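Local coordinates for putative carboxynorspermidine decarboxylase protein (Sinorhizobium meliloti, PDB 3MT1) that probably decarboxylates carboxynorspermidine and carboxyspermidine to norspermidine and spermidine, using pyridoxal 5'-phosphate, as a homodimer, at residues Lys329-Ile340 with Thr351-Tyr360. Numbering follows the deposited sequence.
Sequences KNWFNGVKMPAI and TVREFTYADY
I340 and R353 pair at the mouth of an antiparallel beta hairpin, strands 339-343 and 349-353, in the C-terminal sheet domain of this class-II decarboxylase. I340 N donates to R353 O at 2.9 Å, while I340 O takes V352 N at 2.8 Å and, weakly, R353 N; V352 and R353 thus both face I340, a classic beta bulge. Just after the strand, F355 points toward the loop before I340. Its CB rests on M337 CB and W331 CH2; CG, CD2 and CE2 lie under the selenium of selenomethionine M337, which sits over the ring centre, 3.7 Å from the centroid; CD1 and CE1 turn their edge to P338 O; and CZ reaches K329 NZ, 3.4 Å away, itself hydrogen-bonded to S363 O of the second subunit. R353 CG lies over the opposite face. W331 is held between M337 CE on one face and Y360 on the other. Y360 CB stands almost exactly on the normal of the six-membered tryptophan ring, a CH-pi contact 3.7 Å from the centroid. With CG anti to the backbone N (chi1 169°), the tyrosine ring brings CD1 against W331 CD2, an offset edge-to-face pair with planes at 64°. Replacing the indole by an alanine would probably open a gap between Y360 CB and M337 CE, leaving the selenomethionine methyl less firmly held. R353, whose NE hydrogen-bonds Q362 O of the second subunit, forms an end-on salt bridge with D359, NH1 to OD2 and NH2 to OD1, and OD2 also accepts T356 N through its anti lone pair.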
ATOM      1  N   LYS B 329       2.403   4.798   1.755  1.00 29.27           N
ATOM      2  CA  LYS B 329       3.069   3.926   2.690  1.00 28.01           C
ATOM      3  C   LYS B 329       2.092   3.268   3.646  1.00 28.56           C
ATOM      4  O   LYS B 329       1.053   3.834   3.995  1.00 29.67           O
ATOM      5  CB  LYS B 329       4.126   4.704   3.450  1.00 29.07           C
ATOM      6  CG  LYS B 329       3.614   5.867   4.300  1.00 27.66           C
ATOM      7  CD  LYS B 329       4.809   6.601   4.955  1.00 27.85           C
ATOM      8  CE  LYS B 329       4.435   8.057   5.312  1.00 29.88           C
ATOM      9  NZ  LYS B 329       3.179   8.030   6.123  1.00 28.84           N
ATOM     10  N   ASN B 330       2.430   2.071   4.087  1.00 27.92           N
ATOM     11  CA  ASN B 330       1.530   1.315   4.954  1.00 28.57           C
ATOM     12  C   ASN B 330       2.293   0.461   6.013  1.00 29.16           C
ATOM     13  O   ASN B 330       3.542   0.391   6.013  1.00 28.34           O
ATOM     14  CB  ASN B 330       0.654   0.436   4.072  1.00 28.01           C
ATOM     15  CG  ASN B 330       1.478  -0.466   3.202  1.00 28.51           C
ATOM     16  OD1 ASN B 330       1.920  -1.526   3.653  1.00 31.35           O
ATOM     17  ND2 ASN B 330       1.747  -0.037   1.960  1.00 26.11           N
ATOM     18  N   TRP B 331       1.529  -0.228   6.859  1.00 30.30           N
ATOM     19  CA  TRP B 331       2.055  -0.970   7.995  1.00 30.95           C
ATOM     20  C   TRP B 331       2.164  -2.472   7.728  1.00 32.35           C
ATOM     21  O   TRP B 331       2.130  -3.293   8.642  1.00 32.55           O
ATOM     22  CB  TRP B 331       1.109  -0.757   9.148  1.00 32.61           C
ATOM     23  CG  TRP B 331       1.283   0.530   9.796  1.00 32.14           C
ATOM     24  CD1 TRP B 331       0.378   1.539   9.853  1.00 29.11           C
ATOM     25  CD2 TRP B 331       2.452   0.978  10.501  1.00 30.69           C
ATOM     26  NE1 TRP B 331       0.904   2.592  10.559  1.00 31.67           N
ATOM     27  CE2 TRP B 331       2.170   2.275  10.977  1.00 31.06           C
ATOM     28  CE3 TRP B 331       3.701   0.404  10.785  1.00 29.07           C
ATOM     29  CZ2 TRP B 331       3.099   3.021  11.724  1.00 32.46           C
ATOM     30  CZ3 TRP B 331       4.624   1.134  11.532  1.00 29.14           C
ATOM     31  CH2 TRP B 331       4.321   2.422  12.001  1.00 30.79           C
ATOM     32  N   PHE B 332       2.276  -2.839   6.452  1.00 32.70           N
ATOM     33  CA  PHE B 332       2.443  -4.220   6.081  1.00 33.17           C
ATOM     34  C   PHE B 332       3.533  -4.901   6.911  1.00 33.20           C
ATOM     35  O   PHE B 332       4.660  -4.369   7.047  1.00 32.42           O
ATOM     36  CB  PHE B 332       2.838  -4.240   4.640  1.00 33.48           C
ATOM     37  CG  PHE B 332       3.108  -5.601   4.112  1.00 37.98           C
ATOM     38  CD1 PHE B 332       2.084  -6.551   4.033  1.00 42.58           C
ATOM     39  CD2 PHE B 332       4.386  -5.938   3.682  1.00 41.44           C
ATOM     40  CE1 PHE B 332       2.335  -7.825   3.527  1.00 45.39           C
ATOM     41  CE2 PHE B 332       4.645  -7.219   3.159  1.00 45.09           C
ATOM     42  CZ  PHE B 332       3.620  -8.149   3.074  1.00 44.68           C
ATOM     43  N   ASN B 333       3.181  -6.063   7.467  1.00 33.70           N
ATOM     44  CA  ASN B 333       4.049  -6.867   8.329  1.00 34.22           C
ATOM     45  C   ASN B 333       4.349  -6.215   9.687  1.00 33.86           C
ATOM     46  O   ASN B 333       5.072  -6.776  10.497  1.00 35.12           O
ATOM     47  CB  ASN B 333       5.364  -7.252   7.596  1.00 34.13           C
ATOM     48  CG  ASN B 333       5.269  -8.609   6.838  1.00 36.34           C
ATOM     49  OD1 ASN B 333       4.211  -8.981   6.321  1.00 38.93           O
ATOM     50  ND2 ASN B 333       6.392  -9.340   6.781  1.00 36.45           N
ATOM     51  N   GLY B 334       3.778  -5.043   9.938  1.00 33.11           N
ATOM     52  CA  GLY B 334       4.182  -4.213  11.052  1.00 31.26           C
ATOM     53  C   GLY B 334       5.612  -3.685  10.953  1.00 32.11           C
ATOM     54  O   GLY B 334       6.156  -3.163  11.942  1.00 32.76           O
ATOM     55  N   VAL B 335       6.257  -3.807   9.797  1.00 32.22           N
ATOM     56  CA  VAL B 335       7.589  -3.203   9.701  1.00 33.66           C
ATOM     57  C   VAL B 335       7.579  -1.707  10.009  1.00 32.52           C
ATOM     58  O   VAL B 335       6.597  -1.001   9.765  1.00 30.79           O
ATOM     59  CB  VAL B 335       8.410  -3.509   8.396  1.00 35.07           C
ATOM     60  CG1 VAL B 335       8.435  -4.997   8.099  1.00 37.35           C
ATOM     61  CG2 VAL B 335       7.903  -2.713   7.229  1.00 33.91           C
ATOM     62  N   LYS B 336       8.668  -1.270  10.628  1.00 34.42           N
ATOM     63  CA  LYS B 336       8.876   0.126  10.985  1.00 34.76           C
ATOM     64  C   LYS B 336       8.646   1.046   9.791  1.00 32.79           C
ATOM     65  O   LYS B 336       9.177   0.803   8.709  1.00 33.40           O
ATOM     66  CB  LYS B 336      10.300   0.322  11.527  1.00 37.06           C
ATOM     67  CG  LYS B 336      10.349   1.511  12.467  1.00 42.26           C
ATOM     68  CD  LYS B 336      11.749   1.918  12.893  1.00 49.79           C
ATOM     69  CE  LYS B 336      11.664   3.239  13.645  1.00 52.78           C
ATOM     70  NZ  LYS B 336      12.945   3.982  13.439  1.00 59.02           N
HETATM   71  N   MSE B 337       7.839   2.076   9.991  1.00 30.22           N
HETATM   72  CA  MSE B 337       7.564   3.001   8.944  1.00 29.40           C
HETATM   73  C   MSE B 337       8.670   4.076   8.864  1.00 29.72           C
HETATM   74  O   MSE B 337       9.167   4.526   9.881  1.00 30.57           O
HETATM   75  CB  MSE B 337       6.188   3.621   9.169  1.00 29.28           C
HETATM   76  CG  MSE B 337       5.674   4.443   7.983  1.00 27.48           C
HETATM   77 SE   MSE B 337       3.895   5.068   8.387  0.75 31.19          SE
HETATM   78  CE  MSE B 337       2.884   3.526   7.720  1.00 30.35           C
ATOM     79  N   PRO B 338       9.066   4.493   7.653  1.00 29.35           N
ATOM     80  CA  PRO B 338      10.231   5.363   7.693  1.00 29.70           C
ATOM     81  C   PRO B 338       9.916   6.753   8.189  1.00 29.27           C
ATOM     82  O   PRO B 338       8.862   7.296   7.881  1.00 29.97           O
ATOM     83  CB  PRO B 338      10.711   5.384   6.230  1.00 30.56           C
ATOM     84  CG  PRO B 338      10.144   4.116   5.595  1.00 30.73           C
ATOM     85  CD  PRO B 338       8.827   3.936   6.304  1.00 29.85           C
ATOM     86  N   ALA B 339      10.819   7.318   8.971  1.00 29.08           N
ATOM     87  CA  ALA B 339      10.698   8.694   9.422  1.00 28.41           C
ATOM     88  C   ALA B 339      10.695   9.611   8.222  1.00 28.04           C
ATOM     89  O   ALA B 339      11.185   9.253   7.155  1.00 29.05           O
ATOM     90  CB  ALA B 339      11.897   9.071  10.405  1.00 28.85           C
ATOM     91  N   ILE B 340      10.160  10.805   8.392  1.00 28.66           N
ATOM     92  CA  ILE B 340      10.210  11.782   7.333  1.00 30.08           C
ATOM     93  C   ILE B 340      11.234  12.812   7.784  1.00 31.24           C
ATOM     94  O   ILE B 340      11.128  13.353   8.887  1.00 31.81           O
ATOM     95  CB  ILE B 340       8.814  12.427   7.081  1.00 30.48           C
ATOM     96  CG1 ILE B 340       7.816  11.385   6.563  1.00 31.11           C
ATOM     97  CG2 ILE B 340       8.913  13.630   6.132  1.00 30.19           C
ATOM     98  CD1 ILE B 340       6.342  11.975   6.291  1.00 32.87           C
ATOM     99  N   THR B 351      14.439  16.048  11.713  1.00 43.91           N
ATOM    100  CA  THR B 351      13.409  15.011  11.674  1.00 41.74           C
ATOM    101  C   THR B 351      12.062  15.678  11.780  1.00 41.71           C
ATOM    102  O   THR B 351      11.792  16.383  12.748  1.00 43.90           O
ATOM    103  CB  THR B 351      13.563  14.007  12.790  1.00 42.15           C
ATOM    104  OG1 THR B 351      14.849  13.420  12.670  1.00 44.77           O
ATOM    105  CG2 THR B 351      12.570  12.910  12.634  1.00 40.24           C
ATOM    106  N   VAL B 352      11.215  15.473  10.781  1.00 39.57           N
ATOM    107  CA  VAL B 352       9.908  16.105  10.783  1.00 39.49           C
ATOM    108  C   VAL B 352       8.875  15.260  11.541  1.00 39.59           C
ATOM    109  O   VAL B 352       8.143  15.779  12.389  1.00 40.80           O
ATOM    110  CB  VAL B 352       9.459  16.344   9.355  1.00 38.95           C
ATOM    111  CG1 VAL B 352       8.007  16.698   9.305  1.00 40.02           C
ATOM    112  CG2 VAL B 352      10.291  17.433   8.734  1.00 39.84           C
ATOM    113  N   ARG B 353       8.821  13.960  11.231  1.00 37.51           N
ATOM    114  CA  ARG B 353       7.789  13.070  11.747  1.00 36.96           C
ATOM    115  C   ARG B 353       8.349  11.681  11.912  1.00 36.36           C
ATOM    116  O   ARG B 353       8.930  11.116  10.989  1.00 34.31           O
ATOM    117  CB  ARG B 353       6.604  13.007  10.781  1.00 36.62           C
ATOM    118  CG  ARG B 353       5.483  11.990  11.120  1.00 36.71           C
ATOM    119  CD  ARG B 353       4.631  12.379  12.332  1.00 34.41           C
ATOM    120  NE  ARG B 353       3.300  11.784  12.266  1.00 36.15           N
ATOM    121  CZ  ARG B 353       2.900  10.692  12.928  1.00 38.31           C
ATOM    122  NH1 ARG B 353       3.738  10.027  13.737  1.00 36.79           N
ATOM    123  NH2 ARG B 353       1.646  10.252  12.773  1.00 36.15           N
ATOM    124  N   GLU B 354       8.150  11.130  13.103  1.00 37.62           N
ATOM    125  CA  GLU B 354       8.627   9.812  13.436  1.00 37.14           C
ATOM    126  C   GLU B 354       7.378   8.986  13.713  1.00 35.55           C
ATOM    127  O   GLU B 354       6.478   9.455  14.414  1.00 35.62           O
ATOM    128  CB  GLU B 354       9.458   9.923  14.694  1.00 40.41           C
ATOM    129  CG  GLU B 354      10.689   9.033  14.787  1.00 47.00           C
ATOM    130  CD  GLU B 354      11.584   9.411  16.007  1.00 56.85           C
ATOM    131  OE1 GLU B 354      11.033   9.885  17.048  1.00 62.13           O
ATOM    132  OE2 GLU B 354      12.828   9.232  15.930  1.00 57.41           O
ATOM    133  N   PHE B 355       7.315   7.778  13.140  1.00 33.19           N
ATOM    134  CA  PHE B 355       6.179   6.901  13.329  1.00 32.32           C
ATOM    135  C   PHE B 355       6.495   5.892  14.409  1.00 33.96           C
ATOM    136  O   PHE B 355       7.559   5.276  14.410  1.00 35.92           O
ATOM    137  CB  PHE B 355       5.733   6.244  12.027  1.00 30.72           C
ATOM    138  CG  PHE B 355       5.404   7.243  10.915  1.00 30.31           C
ATOM    139  CD1 PHE B 355       6.322   7.514   9.902  1.00 28.51           C
ATOM    140  CD2 PHE B 355       4.183   7.926  10.904  1.00 28.56           C
ATOM    141  CE1 PHE B 355       6.026   8.438   8.898  1.00 28.69           C
ATOM    142  CE2 PHE B 355       3.881   8.839   9.928  1.00 25.75           C
ATOM    143  CZ  PHE B 355       4.786   9.100   8.912  1.00 27.99           C
ATOM    144  N   THR B 356       5.579   5.751  15.360  1.00 34.27           N
ATOM    145  CA  THR B 356       5.847   5.006  16.552  1.00 34.58           C
ATOM    146  C   THR B 356       4.864   3.843  16.646  1.00 34.32           C
ATOM    147  O   THR B 356       3.926   3.739  15.850  1.00 33.59           O
ATOM    148  CB  THR B 356       5.636   5.914  17.746  1.00 37.22           C
ATOM    149  OG1 THR B 356       4.244   6.197  17.843  1.00 34.81           O
ATOM    150  CG2 THR B 356       6.398   7.219  17.573  1.00 36.13           C
ATOM    151  N   TYR B 357       5.061   2.991  17.641  1.00 35.14           N
ATOM    152  CA  TYR B 357       4.165   1.885  17.908  1.00 34.05           C
ATOM    153  C   TYR B 357       2.695   2.321  17.967  1.00 33.56           C
ATOM    154  O   TYR B 357       1.794   1.661  17.414  1.00 31.86           O
ATOM    155  CB  TYR B 357       4.579   1.160  19.213  1.00 36.30           C
ATOM    156  CG  TYR B 357       3.597   0.103  19.598  1.00 33.87           C
ATOM    157  CD1 TYR B 357       3.564  -1.110  18.908  1.00 32.85           C
ATOM    158  CD2 TYR B 357       2.667   0.319  20.607  1.00 35.10           C
ATOM    159  CE1 TYR B 357       2.655  -2.093  19.241  1.00 33.53           C
ATOM    160  CE2 TYR B 357       1.731  -0.665  20.948  1.00 34.71           C
ATOM    161  CZ  TYR B 357       1.743  -1.861  20.248  1.00 33.28           C
ATOM    162  OH  TYR B 357       0.837  -2.829  20.513  1.00 34.00           O
ATOM    163  N   ALA B 358       2.457   3.436  18.640  1.00 35.29           N
ATOM    164  CA  ALA B 358       1.102   3.940  18.817  1.00 35.80           C
ATOM    165  C   ALA B 358       0.462   4.311  17.456  1.00 33.66           C
ATOM    166  O   ALA B 358      -0.738   4.165  17.287  1.00 34.10           O
ATOM    167  CB  ALA B 358       1.101   5.128  19.785  1.00 38.69           C
ATOM    168  N   ASP B 359       1.247   4.779  16.482  1.00 31.71           N
ATOM    169  CA  ASP B 359       0.718   4.935  15.138  1.00 29.52           C
ATOM    170  C   ASP B 359       0.307   3.577  14.610  1.00 27.52           C
ATOM    171  O   ASP B 359      -0.819   3.398  14.202  1.00 28.06           O
ATOM    172  CB  ASP B 359       1.735   5.593  14.221  1.00 29.19           C
ATOM    173  CG  ASP B 359       1.979   7.028  14.581  1.00 34.26           C
ATOM    174  OD1 ASP B 359       1.008   7.796  14.595  1.00 38.11           O
ATOM    175  OD2 ASP B 359       3.142   7.410  14.874  1.00 41.74           O
ATOM    176  N   TYR B 360       1.193   2.591  14.655  1.00 26.16           N
ATOM    177  CA  TYR B 360       0.824   1.266  14.179  1.00 24.91           C
ATOM    178  C   TYR B 360      -0.442   0.748  14.838  1.00 26.47           C
ATOM    179  O   TYR B 360      -1.381   0.377  14.144  1.00 25.05           O
ATOM    180  CB  TYR B 360       1.969   0.281  14.390  1.00 24.37           C
ATOM    181  CG  TYR B 360       1.625  -1.170  14.173  1.00 21.45           C
ATOM    182  CD1 TYR B 360       1.332  -1.672  12.893  1.00 21.06           C
ATOM    183  CD2 TYR B 360       1.660  -2.060  15.237  1.00 21.97           C
ATOM    184  CE1 TYR B 360       1.046  -3.042  12.711  1.00 22.66           C
ATOM    185  CE2 TYR B 360       1.381  -3.397  15.078  1.00 20.28           C
ATOM    186  CZ  TYR B 360       1.078  -3.882  13.839  1.00 23.16           C
ATOM    187  OH  TYR B 360       0.839  -5.215  13.723  1.00 27.49           O
TER